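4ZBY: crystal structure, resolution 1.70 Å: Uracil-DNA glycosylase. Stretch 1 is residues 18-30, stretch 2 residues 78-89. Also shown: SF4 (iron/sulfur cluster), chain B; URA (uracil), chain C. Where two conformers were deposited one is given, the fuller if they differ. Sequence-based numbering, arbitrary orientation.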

# COMPACT_ATOMS: atom_id res chain seq x y z
N LYS A 18 3.20 -5.72 -19.47
CA LYS A 18 4.50 -6.21 -19.89
C LYS A 18 5.46 -6.53 -18.74
O LYS A 18 6.53 -7.11 -18.96
CB LYS A 18 5.16 -5.20 -20.85
CG LYS A 18 5.42 -3.85 -20.22
CD LYS A 18 5.99 -2.86 -21.25
CE LYS A 18 6.20 -1.49 -20.62
NZ LYS A 18 4.95 -0.88 -20.07
N LEU A 19 5.08 -6.20 -17.52
CA LEU A 19 5.98 -6.45 -16.40
C LEU A 19 6.18 -7.94 -16.10
O LEU A 19 7.17 -8.30 -15.44
CB LEU A 19 5.48 -5.76 -15.13
CG LEU A 19 5.45 -4.23 -15.20
CD1 LEU A 19 5.08 -3.56 -13.88
CD2 LEU A 19 6.81 -3.75 -15.74
N TRP A 20 5.26 -8.79 -16.56
CA TRP A 20 5.36 -10.20 -16.21
C TRP A 20 6.66 -10.80 -16.72
O TRP A 20 7.21 -11.69 -16.08
CB TRP A 20 4.15 -10.99 -16.74
CG TRP A 20 4.27 -11.36 -18.21
CD1 TRP A 20 3.82 -10.64 -19.28
CD2 TRP A 20 4.87 -12.54 -18.75
NE1 TRP A 20 4.11 -11.30 -20.45
CE2 TRP A 20 4.75 -12.47 -20.15
CE3 TRP A 20 5.51 -13.65 -18.19
CZ2 TRP A 20 5.24 -13.46 -20.99
CZ3 TRP A 20 5.99 -14.63 -19.02
CH2 TRP A 20 5.85 -14.53 -20.41
N GLN A 21 7.15 -10.32 -17.86
CA GLN A 21 8.30 -10.93 -18.49
C GLN A 21 9.59 -10.84 -17.69
O GLN A 21 10.50 -11.63 -17.91
CB GLN A 21 8.51 -10.31 -19.88
CG GLN A 21 8.98 -8.87 -19.84
CD GLN A 21 8.99 -8.21 -21.21
OE1 GLN A 21 9.90 -8.43 -22.02
NE2 GLN A 21 7.98 -7.39 -21.48
N PHE A 22 9.65 -9.90 -16.76
CA PHE A 22 10.88 -9.64 -16.01
C PHE A 22 10.93 -10.36 -14.67
O PHE A 22 12.01 -10.50 -14.05
CB PHE A 22 11.03 -8.14 -15.76
CG PHE A 22 10.94 -7.30 -17.00
CD1 PHE A 22 11.87 -7.45 -18.02
CD2 PHE A 22 9.94 -6.35 -17.13
CE1 PHE A 22 11.79 -6.67 -19.18
CE2 PHE A 22 9.84 -5.57 -18.26
CZ PHE A 22 10.77 -5.72 -19.29
N ARG A 23 9.78 -10.81 -14.21
CA ARG A 23 9.66 -11.18 -12.80
C ARG A 23 10.17 -12.57 -12.48
O ARG A 23 10.25 -13.47 -13.34
CB ARG A 23 8.20 -11.03 -12.33
CG ARG A 23 7.33 -12.21 -12.70
CD ARG A 23 5.86 -11.97 -12.37
NE ARG A 23 5.07 -13.03 -12.99
CZ ARG A 23 3.87 -12.86 -13.53
NH1 ARG A 23 3.29 -11.66 -13.53
NH2 ARG A 23 3.24 -13.89 -14.09
N THR A 24 10.53 -12.73 -11.20
CA THR A 24 10.71 -14.04 -10.60
C THR A 24 9.38 -14.43 -9.97
O THR A 24 8.83 -15.48 -10.28
CB THR A 24 11.81 -14.04 -9.53
OG1 THR A 24 13.02 -13.55 -10.11
CG2 THR A 24 12.07 -15.50 -9.01
N ASN A 25 8.85 -13.55 -9.14
CA ASN A 25 7.54 -13.76 -8.51
C ASN A 25 6.69 -12.51 -8.54
O ASN A 25 7.19 -11.46 -8.19
CB ASN A 25 7.66 -14.16 -7.04
CG ASN A 25 8.31 -15.49 -6.85
OD1 ASN A 25 7.69 -16.54 -7.08
ND2 ASN A 25 9.56 -15.46 -6.44
N ALA A 26 5.42 -12.64 -8.93
CA ALA A 26 4.46 -11.54 -8.74
C ALA A 26 4.23 -11.43 -7.25
O ALA A 26 4.45 -12.41 -6.53
CB ALA A 26 3.15 -11.83 -9.48
N VAL A 27 3.75 -10.28 -6.80
CA VAL A 27 3.57 -10.02 -5.37
C VAL A 27 2.16 -9.51 -5.12
O VAL A 27 1.91 -8.28 -5.18
CB VAL A 27 4.60 -8.96 -4.87
CG1 VAL A 27 4.50 -8.74 -3.38
CG2 VAL A 27 6.05 -9.40 -5.24
N PRO A 28 1.21 -10.43 -4.82
CA PRO A 28 -0.18 -10.01 -4.64
C PRO A 28 -0.43 -9.23 -3.35
O PRO A 28 -1.32 -8.37 -3.31
CB PRO A 28 -0.97 -11.34 -4.63
CG PRO A 28 0.02 -12.39 -4.35
CD PRO A 28 1.36 -11.89 -4.92
N GLY A 29 0.38 -9.45 -2.33
CA GLY A 29 0.13 -8.81 -1.04
C GLY A 29 -0.17 -9.90 -0.05
O GLY A 29 -0.48 -11.02 -0.45
N GLU A 30 -0.10 -9.57 1.24
CA GLU A 30 -0.33 -10.57 2.27
C GLU A 30 -0.91 -9.92 3.52
O GLU A 30 -0.67 -8.73 3.78
CB GLU A 30 0.97 -11.33 2.59
CG GLU A 30 2.07 -10.50 3.23
CD GLU A 30 3.41 -11.24 3.36
OE1 GLU A 30 3.52 -12.39 2.89
OE2 GLU A 30 4.34 -10.66 3.95
N VAL A 78 -2.32 -6.90 9.78
CA VAL A 78 -2.67 -5.85 8.81
C VAL A 78 -2.67 -6.46 7.42
O VAL A 78 -2.44 -7.68 7.28
CB VAL A 78 -1.71 -4.67 8.88
CG1 VAL A 78 -1.79 -4.07 10.29
CG2 VAL A 78 -0.27 -5.11 8.57
N PHE A 79 -2.98 -5.67 6.39
CA PHE A 79 -2.85 -6.16 5.03
C PHE A 79 -1.93 -5.23 4.27
O PHE A 79 -2.06 -4.01 4.38
CB PHE A 79 -4.20 -6.28 4.32
CG PHE A 79 -4.13 -7.06 3.03
CD1 PHE A 79 -3.85 -6.42 1.84
CD2 PHE A 79 -4.30 -8.45 3.03
CE1 PHE A 79 -3.77 -7.14 0.63
CE2 PHE A 79 -4.21 -9.19 1.85
CZ PHE A 79 -3.93 -8.52 0.65
N ILE A 80 -0.98 -5.81 3.53
CA ILE A 80 0.05 -5.01 2.87
C ILE A 80 0.15 -5.39 1.40
O ILE A 80 0.28 -6.57 1.08
CB ILE A 80 1.43 -5.24 3.52
CG1 ILE A 80 1.41 -4.81 4.99
CG2 ILE A 80 2.51 -4.47 2.73
CD1 ILE A 80 2.71 -5.23 5.76
N THR A 81 0.04 -4.41 0.52
CA THR A 81 0.17 -4.69 -0.90
C THR A 81 0.67 -3.43 -1.61
O THR A 81 1.16 -2.52 -0.96
CB THR A 81 -1.17 -5.21 -1.48
OG1 THR A 81 -0.97 -5.64 -2.83
CG2 THR A 81 -2.26 -4.14 -1.42
N ASN A 82 0.58 -3.44 -2.93
CA ASN A 82 1.05 -2.34 -3.78
C ASN A 82 0.07 -2.09 -4.91
O ASN A 82 -0.69 -2.98 -5.26
CB ASN A 82 2.42 -2.64 -4.39
CG ASN A 82 3.52 -2.78 -3.36
OD1 ASN A 82 3.96 -1.80 -2.78
ND2 ASN A 82 3.98 -4.00 -3.13
N VAL A 83 0.13 -0.91 -5.51
CA VAL A 83 -0.76 -0.60 -6.62
C VAL A 83 -0.37 -1.41 -7.87
O VAL A 83 -1.24 -1.81 -8.65
CB VAL A 83 -0.78 0.92 -6.91
CG1 VAL A 83 0.61 1.41 -7.30
CG2 VAL A 83 -1.81 1.27 -7.98
N VAL A 84 0.93 -1.69 -8.03
CA VAL A 84 1.40 -2.55 -9.10
C VAL A 84 2.08 -3.75 -8.44
O VAL A 84 2.79 -3.59 -7.44
CB VAL A 84 2.37 -1.80 -10.03
CG1 VAL A 84 3.15 -2.76 -10.93
CG2 VAL A 84 1.56 -0.82 -10.88
N LYS A 85 1.85 -4.94 -8.99
CA LYS A 85 2.26 -6.13 -8.26
C LYS A 85 3.46 -6.90 -8.84
O LYS A 85 3.86 -7.95 -8.29
CB LYS A 85 1.03 -7.01 -8.08
CG LYS A 85 0.02 -6.32 -7.12
CD LYS A 85 -1.37 -6.87 -7.29
CE LYS A 85 -2.19 -6.67 -6.04
NZ LYS A 85 -2.44 -5.24 -5.66
N CYS A 86 4.07 -6.37 -9.89
CA CYS A 86 5.33 -6.91 -10.39
C CYS A 86 6.40 -5.83 -10.40
O CYS A 86 6.09 -4.66 -10.53
CB CYS A 86 5.19 -7.48 -11.79
SG CYS A 86 4.02 -8.88 -11.77
N ARG A 87 7.64 -6.25 -10.20
CA ARG A 87 8.80 -5.34 -10.19
C ARG A 87 9.09 -4.73 -11.56
O ARG A 87 9.40 -5.45 -12.50
CB ARG A 87 10.05 -6.08 -9.71
CG ARG A 87 11.29 -5.21 -9.54
CD ARG A 87 12.54 -6.07 -9.53
NE ARG A 87 13.71 -5.29 -9.14
CZ ARG A 87 14.96 -5.74 -9.18
NH1 ARG A 87 15.96 -4.96 -8.80
NH2 ARG A 87 15.21 -6.98 -9.58
N PRO A 88 9.02 -3.41 -11.67
CA PRO A 88 9.42 -2.82 -12.95
C PRO A 88 10.91 -2.98 -13.14
O PRO A 88 11.65 -3.00 -12.16
CB PRO A 88 9.01 -1.35 -12.80
CG PRO A 88 7.93 -1.36 -11.74
CD PRO A 88 8.35 -2.44 -10.78
N PRO A 89 11.34 -3.12 -14.39
CA PRO A 89 12.76 -3.26 -14.72
C PRO A 89 13.57 -2.03 -14.35
O PRO A 89 13.03 -0.92 -14.32
CB PRO A 89 12.75 -3.45 -16.24
CG PRO A 89 11.51 -2.70 -16.67
CD PRO A 89 10.51 -3.07 -15.61
FE1 SF4 B . 1.18 -6.46 -14.73
FE2 SF4 B . -0.30 -8.54 -13.96
FE3 SF4 B . 2.09 -8.09 -12.80
FE4 SF4 B . 0.04 -6.47 -12.30
S1 SF4 B . 0.20 -8.65 -11.71
S2 SF4 B . 2.15 -5.84 -12.75
S3 SF4 B . -1.03 -6.45 -14.32
S4 SF4 B . 1.70 -8.61 -15.01
N1 URA C . 8.51 -0.60 -2.29
C2 URA C . 7.16 -0.65 -2.42
O2 URA C . 6.51 0.27 -2.89
N3 URA C . 6.59 -1.84 -2.20
C4 URA C . 7.22 -2.98 -1.86
O4 URA C . 6.56 -3.98 -1.62
C5 URA C . 8.62 -2.89 -1.71
C6 URA C . 9.24 -1.70 -1.92
O HOH W 1 8.60 -7.95 -13.23
O HOH W 2 8.04 -8.93 -9.18
O HOH W 3 1.93 -6.33 -3.43

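The two stretches run antiparallel, so that Glu30 at the end of one lies beside Ile80 near the start of the other, while Phe22 comes up against Pro89. True sheet pairing is confined to one end. There Glu30 N donates to Ile80 O at 3.0 Å and Ile80 N donates to Glu30 O at 2.9 Å, a closed pair that places both side chains on the same face of the sheet. The same carbonyl also receives a CA-H contact, Phe79 CA to Glu30 O at 3.6 Å. Further along, the backbones are irregular but still joined: Val27 N donates to Lys85 O at 2.8 Å.

Where the chains draw apart, near Arg23 and Arg87, two waters take over the backbone pairing. Water 1 donates to Leu19 O and Arg87 O, each at 2.7 Å; with two protons to give, it can join two acceptors that could not bond to each other. Water 2 accepts from Arg87 N at 2.9 Å and donates to Asn25 O at 2.8 Å, a donor and an acceptor matched through one molecule. Water 3 instead ties backbone to side chains where the chains are close: it donates to Val27 O at 2.6 Å and to Thr81 OG1 at 3.0 Å, and accepts from Asn82 ND2 at 3.1 Å.

Side-chain polar groups extend this network. Thr81 OG1 donates to Pro28 O at 2.8 Å, and Lys85 NZ supports it from within its own stretch, donating to Thr81 OG1 at 3.2 Å and to Asn82 O at 2.9 Å. Asn82 in turn reads the uracil: its OD1 accepts from URA N3 at 2.7 Å, and its ND2 donates to URA O4 at 3.0 Å.

Gly29 lets the chains come close, its CA 3.1 Å from Ile80 O and 4.1 Å from Thr81 CA. A CB here would point toward the other stretch and clash with Thr81 CB and Ile80 O; the backbone angles, 116/164, by themselves also call for glycine.

The apolar contact gathers around Leu19, whose side chain is m, t. Its CD1 meets Val84 CG1 at 3.6 Å, its CB meets Cys86 CB at 3.8 Å, and its CD2 meets Pro89 CD at 3.8 Å. Phe22 extends the patch by laying a ring face against Pro89, whose CB sits 4.1 Å from the ring centroid and almost on its normal, the arrangement of a CH-pi contact.

Cys86 links this packing to the metal. Its SG binds SF4 FE3 at 2.3 Å and accepts a hydrogen bond from Arg23 NH1 at 3.4 Å, a fitting donor for an electron-rich thiolate. Ala26 CB packs 3.8 Å from Cys86 SG, so the ligand sulfur has both a polar and an apolar neighbour from the facing stretch.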